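Local coordinates for protein OR486 (Synthetic construct, PDB 4R80) that has no known natural function, being a de novo designed protein built to adopt the cystatin fold, one helix packed on a four-stranded antiparallel sheet, at residues 44-47 with 52-55; 10-15 with 28-33. All coordinates share one frame; numbering follows the deposited sequence.

Contact 2 comes first along the chain, setting residues 10-15 of helix 4-22 against residues 28-33 of the edge strand 28-36; contact 1 follows it in sequence, pairing residues 44-47 with 52-55 in the hairpin of strands 39-48 and 51-62. Their centres lie about 12 Å apart. Strands 28-36 and 39-48 are sheet neighbours, and there the two contacts meet: E45 N lies 2.9 Å from Q29 O, a probable hydrogen bond, and L44 CD2 packs on V28 CG1 at 3.5 Å. Contact 1 thus belongs to the sheet itself, while contact 2 joins the sheet's edge to its helix, the two kinds of packing that a cystatin fold combines.

Contact 1: residues 44-47 with 52-55; sequences LEIT and KTNI
The antiparallel beta hairpin of strands 39-48 and 51-62, the central pair of the cystatin-fold sheet, is sampled here near its turn. The local strand axes come within 4.7 Å, with directions 165° apart. Two hydrogen-bonded pairs supply four backbone bonds: L44 N to I55 O and I55 N to L44 O, both 2.7 Å, then I46 N to T53 O and T53 N to I46 O. Non-hydrogen-bonded E45–N54 and T47–K52 alternate with them. L44, I46 and I55 project to the helix-facing side, where I19 touches all three; across the hairpin, I46 CD1 meets I55 CD1 at 3.7 Å. T53 shares this face, its OG1 placed between the backbone N and carbonyl carbon (chi1 61°), which brings it to 3.1 Å from I46 CB. On the other face, the extended E45 chain lies alongside N54, carboxylate and amide planes nearly perpendicular at 82°. E45 and K52 carry opposite charges but form no salt bridge: E45 OE2 and K52 NZ are 4.4 Å apart. The lysine bends at its last torsion, and its carbon chain meets the carboxylate instead, K52 CE lying 3.2 Å from E45 OE2.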
ATOM      1  N   LEU A  44       3.465   2.544  -3.146  1.00 13.91           N
ATOM      2  CA  LEU A  44       3.618   1.551  -4.204  1.00 15.06           C
ATOM      3  C   LEU A  44       3.699   2.239  -5.558  1.00 14.78           C
ATOM      4  O   LEU A  44       3.185   3.342  -5.740  1.00 13.95           O
ATOM      5  CB  LEU A  44       2.455   0.551  -4.192  1.00 12.11           C
ATOM      6  CG  LEU A  44       2.099  -0.108  -2.857  1.00 11.51           C
ATOM      7  CD1 LEU A  44       1.086   0.744  -2.143  1.00  8.56           C
ATOM      8  CD2 LEU A  44       1.552  -1.509  -3.051  1.00 15.40           C
ATOM      9  N   GLU A  45       4.351   1.572  -6.512  1.00 23.39           N
ATOM     10  CA  GLU A  45       4.504   2.108  -7.857  1.00 20.10           C
ATOM     11  C   GLU A  45       4.086   1.087  -8.910  1.00 21.79           C
ATOM     12  O   GLU A  45       4.444  -0.084  -8.836  1.00 24.55           O
ATOM     13  CB  GLU A  45       5.954   2.542  -8.095  1.00 20.27           C
ATOM     14  CG  GLU A  45       6.208   3.155  -9.469  1.00 34.09           C
ATOM     15  CD  GLU A  45       7.590   3.764  -9.597  1.00 41.11           C
ATOM     16  OE1 GLU A  45       8.288   3.867  -8.570  1.00 47.28           O
ATOM     17  OE2 GLU A  45       7.979   4.137 -10.722  1.00 53.78           O
ATOM     18  N   ILE A  46       3.321   1.554  -9.897  1.00 38.86           N
ATOM     19  CA  ILE A  46       2.919   0.735 -11.035  1.00 31.32           C
ATOM     20  C   ILE A  46       3.492   1.303 -12.331  1.00 30.92           C
ATOM     21  O   ILE A  46       3.428   2.508 -12.573  1.00 44.07           O
ATOM     22  CB  ILE A  46       1.381   0.639 -11.149  1.00 24.35           C
ATOM     23  CG1 ILE A  46       0.784   0.018  -9.885  1.00 22.64           C
ATOM     24  CG2 ILE A  46       0.970  -0.180 -12.362  1.00 35.22           C
ATOM     25  CD1 ILE A  46      -0.704  -0.221  -9.972  1.00 34.33           C
ATOM     26  N   THR A  47       4.053   0.430 -13.166  1.00 32.51           N
ATOM     27  CA  THR A  47       4.606   0.848 -14.450  1.00 38.74           C
ATOM     28  C   THR A  47       4.126  -0.078 -15.560  1.00 42.99           C
ATOM     29  O   THR A  47       4.660  -1.164 -15.768  1.00 68.14           O
ATOM     30  CB  THR A  47       6.150   0.871 -14.440  1.00 45.68           C
ATOM     31  OG1 THR A  47       6.608   1.811 -13.461  1.00 43.78           O
ATOM     32  CG2 THR A  47       6.687   1.278 -15.810  1.00 32.41           C
ATOM     33  N   LYS A  52       3.333   5.705 -15.535  1.00 36.49           N
ATOM     34  CA  LYS A  52       3.892   5.489 -14.208  1.00 29.94           C
ATOM     35  C   LYS A  52       2.979   6.083 -13.143  1.00 25.15           C
ATOM     36  O   LYS A  52       2.772   7.296 -13.094  1.00 28.61           O
ATOM     37  CB  LYS A  52       5.285   6.119 -14.125  1.00 24.90           C
ATOM     38  CG  LYS A  52       5.906   6.120 -12.739  1.00 31.35           C
ATOM     39  CD  LYS A  52       7.277   6.778 -12.767  1.00 47.01           C
ATOM     40  CE  LYS A  52       7.671   7.301 -11.396  1.00 45.60           C
ATOM     41  NZ  LYS A  52       6.784   8.416 -10.964  1.00 42.91           N
ATOM     42  N   THR A  53       2.432   5.221 -12.294  1.00 24.48           N
ATOM     43  CA  THR A  53       1.479   5.645 -11.273  1.00 23.99           C
ATOM     44  C   THR A  53       2.023   5.441  -9.863  1.00 20.36           C
ATOM     45  O   THR A  53       2.316   4.316  -9.459  1.00 13.58           O
ATOM     46  CB  THR A  53       0.127   4.918 -11.410  1.00 20.39           C
ATOM     47  OG1 THR A  53       0.323   3.509 -11.265  1.00 44.40           O
ATOM     48  CG2 THR A  53      -0.491   5.195 -12.766  1.00 16.52           C
ATOM     49  N   ASN A  54       2.156   6.534  -9.120  1.00 18.31           N
ATOM     50  CA  ASN A  54       2.588   6.471  -7.731  1.00 19.32           C
ATOM     51  C   ASN A  54       1.387   6.337  -6.806  1.00 17.83           C
ATOM     52  O   ASN A  54       0.465   7.150  -6.850  1.00 18.42           O
ATOM     53  CB  ASN A  54       3.395   7.716  -7.363  1.00 25.04           C
ATOM     54  CG  ASN A  54       4.711   7.799  -8.107  1.00 27.71           C
ATOM     55  OD1 ASN A  54       5.260   6.784  -8.536  1.00 38.79           O
ATOM     56  ND2 ASN A  54       5.226   9.012  -8.267  1.00 41.33           N
ATOM     57  N   ILE A  55       1.400   5.307  -5.966  1.00 19.57           N
ATOM     58  CA  ILE A  55       0.269   5.035  -5.089  1.00 19.31           C
ATOM     59  C   ILE A  55       0.653   5.084  -3.616  1.00 16.70           C
ATOM     60  O   ILE A  55       1.630   4.463  -3.197  1.00 13.45           O
ATOM     61  CB  ILE A  55      -0.337   3.649  -5.382  1.00 18.24           C
ATOM     62  CG1 ILE A  55      -0.600   3.485  -6.881  1.00 21.04           C
ATOM     63  CG2 ILE A  55      -1.604   3.435  -4.568  1.00 24.52           C
ATOM     64  CD1 ILE A  55      -1.288   2.190  -7.244  1.00 28.71           C
TER

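Contact 2: residues 10-15 with 28-33; sequences RAKQVA and VQVRRV
Helix-on-sheet packing at the margin of the cystatin-fold layer brings K12, on helix 4-22, against V30 and V33 of edge strand 28-36. The contact is apolar: every close approach is between carbon atoms, and the two segments bury 151 Å², summed over both sides. K12 has its CA–CB bond directed toward the strand, and CG continues outward, opposite the backbone N about CA–CB (chi1 -177°). That placement brings the middle of the chain, rather than its charged end, to the valines. V30 offers both of its methyl groups: CG1 stands 3.7 Å from K12 CD, and CG2 stands 3.7 Å from K12 CG. V33 uses a single branch, CG2, which approaches K12 CD at 3.8 Å and also lies near K12 CB at 4.0 Å. The lysine runs obliquely to V30 but almost perpendicular to V33, and its CG and CD bridge the two. Bends at the third and fourth torsions (79° and 63°) lead the chain end away from V33, while NZ turns back alongside V30, 4.2 Å from V30 CG2. Cut back to an alanine, K12 would lose CG and CD, which is likely to leave V30 without its helix-side partner in this contact and open a gap beside V33 CG2.

V30 and V33 can both face the helix although three positions apart because R31 and R32 form a classic beta bulge opposite E43, which shifts the side-chain alternation by one residue. Around this margin, K8 of the same helix touches V33, while V30 also packs on L44 of strand 39-48. Deeper under the helix, A11 meets I40 of strand 39-48, V59 of strand 51-62 and F66 of strand 65-76, and A15 rests on V57 and V59 of strand 51-62.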
ATOM      1  N   ARG A  10       2.223  -6.981   7.556  1.00 14.08           N
ATOM      2  CA  ARG A  10       0.795  -7.192   7.348  1.00 14.69           C
ATOM      3  C   ARG A  10       0.148  -6.010   6.623  1.00 11.68           C
ATOM      4  O   ARG A  10      -0.638  -6.193   5.691  1.00 12.65           O
ATOM      5  CB  ARG A  10       0.091  -7.452   8.683  1.00 18.24           C
ATOM      6  CG  ARG A  10       0.465  -8.772   9.341  1.00 17.57           C
ATOM      7  CD  ARG A  10      -0.198  -8.930  10.708  1.00 17.44           C
ATOM      8  NE  ARG A  10      -1.657  -8.891  10.646  1.00 21.95           N
ATOM      9  CZ  ARG A  10      -2.450  -8.992  11.706  1.00 24.65           C
ATOM     10  NH1 ARG A  10      -1.936  -9.137  12.920  1.00 24.72           N
ATOM     11  NH2 ARG A  10      -3.766  -8.936  11.548  1.00 21.79           N
ATOM     12  N   ALA A  11       0.493  -4.798   7.049  1.00  9.90           N
ATOM     13  CA  ALA A  11      -0.071  -3.591   6.452  1.00 18.91           C
ATOM     14  C   ALA A  11       0.341  -3.472   4.994  1.00 15.03           C
ATOM     15  O   ALA A  11      -0.453  -3.052   4.153  1.00 12.19           O
ATOM     16  CB  ALA A  11       0.362  -2.355   7.227  1.00 15.11           C
ATOM     17  N   LYS A  12       1.580  -3.848   4.698  1.00  7.37           N
ATOM     18  CA  LYS A  12       2.075  -3.801   3.329  1.00 13.14           C
ATOM     19  C   LYS A  12       1.334  -4.799   2.445  1.00 14.33           C
ATOM     20  O   LYS A  12       1.001  -4.496   1.299  1.00 11.73           O
ATOM     21  CB  LYS A  12       3.576  -4.087   3.278  1.00 12.35           C
ATOM     22  CG  LYS A  12       4.172  -3.971   1.881  1.00 22.32           C
ATOM     23  CD  LYS A  12       5.635  -4.385   1.854  1.00 34.72           C
ATOM     24  CE  LYS A  12       5.776  -5.898   1.849  1.00 32.92           C
ATOM     25  NZ  LYS A  12       5.170  -6.495   0.625  1.00 33.62           N
ATOM     26  N   GLN A  13       1.071  -5.986   2.984  1.00 12.02           N
ATOM     27  CA  GLN A  13       0.379  -7.029   2.236  1.00 15.49           C
ATOM     28  C   GLN A  13      -1.103  -6.720   2.045  1.00 12.04           C
ATOM     29  O   GLN A  13      -1.673  -7.017   0.996  1.00 14.24           O
ATOM     30  CB  GLN A  13       0.553  -8.386   2.922  1.00 18.78           C
ATOM     31  CG  GLN A  13       1.975  -8.923   2.870  1.00 24.78           C
ATOM     32  CD  GLN A  13       2.114 -10.276   3.537  1.00 28.44           C
ATOM     33  OE1 GLN A  13       1.145 -10.826   4.061  1.00 44.53           O
ATOM     34  NE2 GLN A  13       3.326 -10.820   3.523  1.00 16.03           N
ATOM     35  N   VAL A  14      -1.720  -6.114   3.055  1.00 10.69           N
ATOM     36  CA  VAL A  14      -3.110  -5.686   2.954  1.00 12.61           C
ATOM     37  C   VAL A  14      -3.198  -4.603   1.890  1.00 12.43           C
ATOM     38  O   VAL A  14      -4.105  -4.595   1.057  1.00 15.82           O
ATOM     39  CB  VAL A  14      -3.635  -5.134   4.296  1.00 10.36           C
ATOM     40  CG1 VAL A  14      -4.933  -4.364   4.093  1.00 13.75           C
ATOM     41  CG2 VAL A  14      -3.831  -6.263   5.295  1.00 15.35           C
ATOM     42  N   ALA A  15      -2.228  -3.700   1.923  1.00 15.19           N
ATOM     43  CA  ALA A  15      -2.150  -2.601   0.976  1.00 12.78           C
ATOM     44  C   ALA A  15      -1.897  -3.089  -0.447  1.00 12.82           C
ATOM     45  O   ALA A  15      -2.539  -2.631  -1.391  1.00 10.73           O
ATOM     46  CB  ALA A  15      -1.053  -1.651   1.396  1.00 12.26           C
ATOM     47  N   VAL A  28       2.914  -4.877  -9.270  1.00 27.27           N
ATOM     48  CA  VAL A  28       2.940  -3.869  -8.219  1.00 24.63           C
ATOM     49  C   VAL A  28       4.155  -4.041  -7.315  1.00 30.73           C
ATOM     50  O   VAL A  28       4.357  -5.103  -6.728  1.00 36.63           O
ATOM     51  CB  VAL A  28       1.672  -3.939  -7.354  1.00 21.02           C
ATOM     52  CG1 VAL A  28       1.696  -2.848  -6.306  1.00 26.88           C
ATOM     53  CG2 VAL A  28       0.427  -3.822  -8.223  1.00 19.70           C
ATOM     54  N   GLN A  29       4.962  -2.990  -7.206  1.00 21.37           N
ATOM     55  CA  GLN A  29       6.112  -3.013  -6.310  1.00 27.91           C
ATOM     56  C   GLN A  29       5.929  -2.023  -5.161  1.00 23.08           C
ATOM     57  O   GLN A  29       5.405  -0.925  -5.347  1.00 16.60           O
ATOM     58  CB  GLN A  29       7.408  -2.719  -7.076  1.00 32.93           C
ATOM     59  CG  GLN A  29       7.550  -1.281  -7.556  1.00 34.47           C
ATOM     60  CD  GLN A  29       8.997  -0.856  -7.718  1.00 41.00           C
ATOM     61  OE1 GLN A  29       9.918  -1.616  -7.420  1.00 54.61           O
ATOM     62  NE2 GLN A  29       9.204   0.369  -8.189  1.00 40.06           N
ATOM     63  N   VAL A  30       6.353  -2.430  -3.969  1.00 25.60           N
ATOM     64  CA  VAL A  30       6.287  -1.572  -2.793  1.00 19.10           C
ATOM     65  C   VAL A  30       7.636  -0.905  -2.571  1.00 16.98           C
ATOM     66  O   VAL A  30       8.660  -1.580  -2.479  1.00 23.11           O
ATOM     67  CB  VAL A  30       5.905  -2.369  -1.533  1.00 22.80           C
ATOM     68  CG1 VAL A  30       5.859  -1.453  -0.320  1.00 20.60           C
ATOM     69  CG2 VAL A  30       4.568  -3.065  -1.731  1.00 21.68           C
ATOM     70  N   ARG A  31       7.636   0.420  -2.479  1.00 20.16           N
ATOM     71  CA  ARG A  31       8.887   1.161  -2.383  1.00 18.01           C
ATOM     72  C   ARG A  31       9.224   1.605  -0.966  1.00 11.26           C
ATOM     73  O   ARG A  31      10.398   1.722  -0.614  1.00 16.09           O
ATOM     74  CB  ARG A  31       8.874   2.371  -3.317  1.00 22.14           C
ATOM     75  CG  ARG A  31       8.835   2.010  -4.789  1.00 26.59           C
ATOM     76  CD  ARG A  31       9.118   3.225  -5.652  1.00 30.41           C
ATOM     77  NE  ARG A  31      10.440   3.791  -5.391  1.00 41.16           N
ATOM     78  CZ  ARG A  31      11.558   3.381  -5.982  1.00 44.94           C
ATOM     79  NH1 ARG A  31      11.520   2.397  -6.871  1.00 39.49           N
ATOM     80  NH2 ARG A  31      12.717   3.954  -5.684  1.00 37.67           N
ATOM     81  N   ARG A  32       8.204   1.854  -0.155  1.00 13.70           N
ATOM     82  CA  ARG A  32       8.443   2.270   1.222  1.00 12.44           C
ATOM     83  C   ARG A  32       7.255   1.988   2.131  1.00 15.13           C
ATOM     84  O   ARG A  32       6.101   2.189   1.754  1.00 12.62           O
ATOM     85  CB  ARG A  32       8.831   3.749   1.292  1.00 21.41           C
ATOM     86  CG  ARG A  32       9.604   4.113   2.552  1.00 23.25           C
ATOM     87  CD  ARG A  32      10.015   5.574   2.556  1.00 32.65           C
ATOM     88  NE  ARG A  32       8.998   6.431   3.156  1.00 43.20           N
ATOM     89  CZ  ARG A  32       8.989   6.789   4.436  1.00 46.61           C
ATOM     90  NH1 ARG A  32       9.944   6.364   5.252  1.00 44.06           N
ATOM     91  NH2 ARG A  32       8.026   7.572   4.901  1.00 50.78           N
ATOM     92  N   VAL A  33       7.557   1.514   3.333  1.00 22.93           N
ATOM     93  CA  VAL A  33       6.545   1.310   4.355  1.00 21.15           C
ATOM     94  C   VAL A  33       6.926   2.126   5.582  1.00 18.72           C
ATOM     95  O   VAL A  33       8.046   2.027   6.082  1.00 23.67           O
ATOM     96  CB  VAL A  33       6.426  -0.176   4.741  1.00 14.14           C
ATOM     97  CG1 VAL A  33       5.378  -0.362   5.824  1.00 14.48           C
ATOM     98  CG2 VAL A  33       6.092  -1.015   3.515  1.00 17.16           C
TER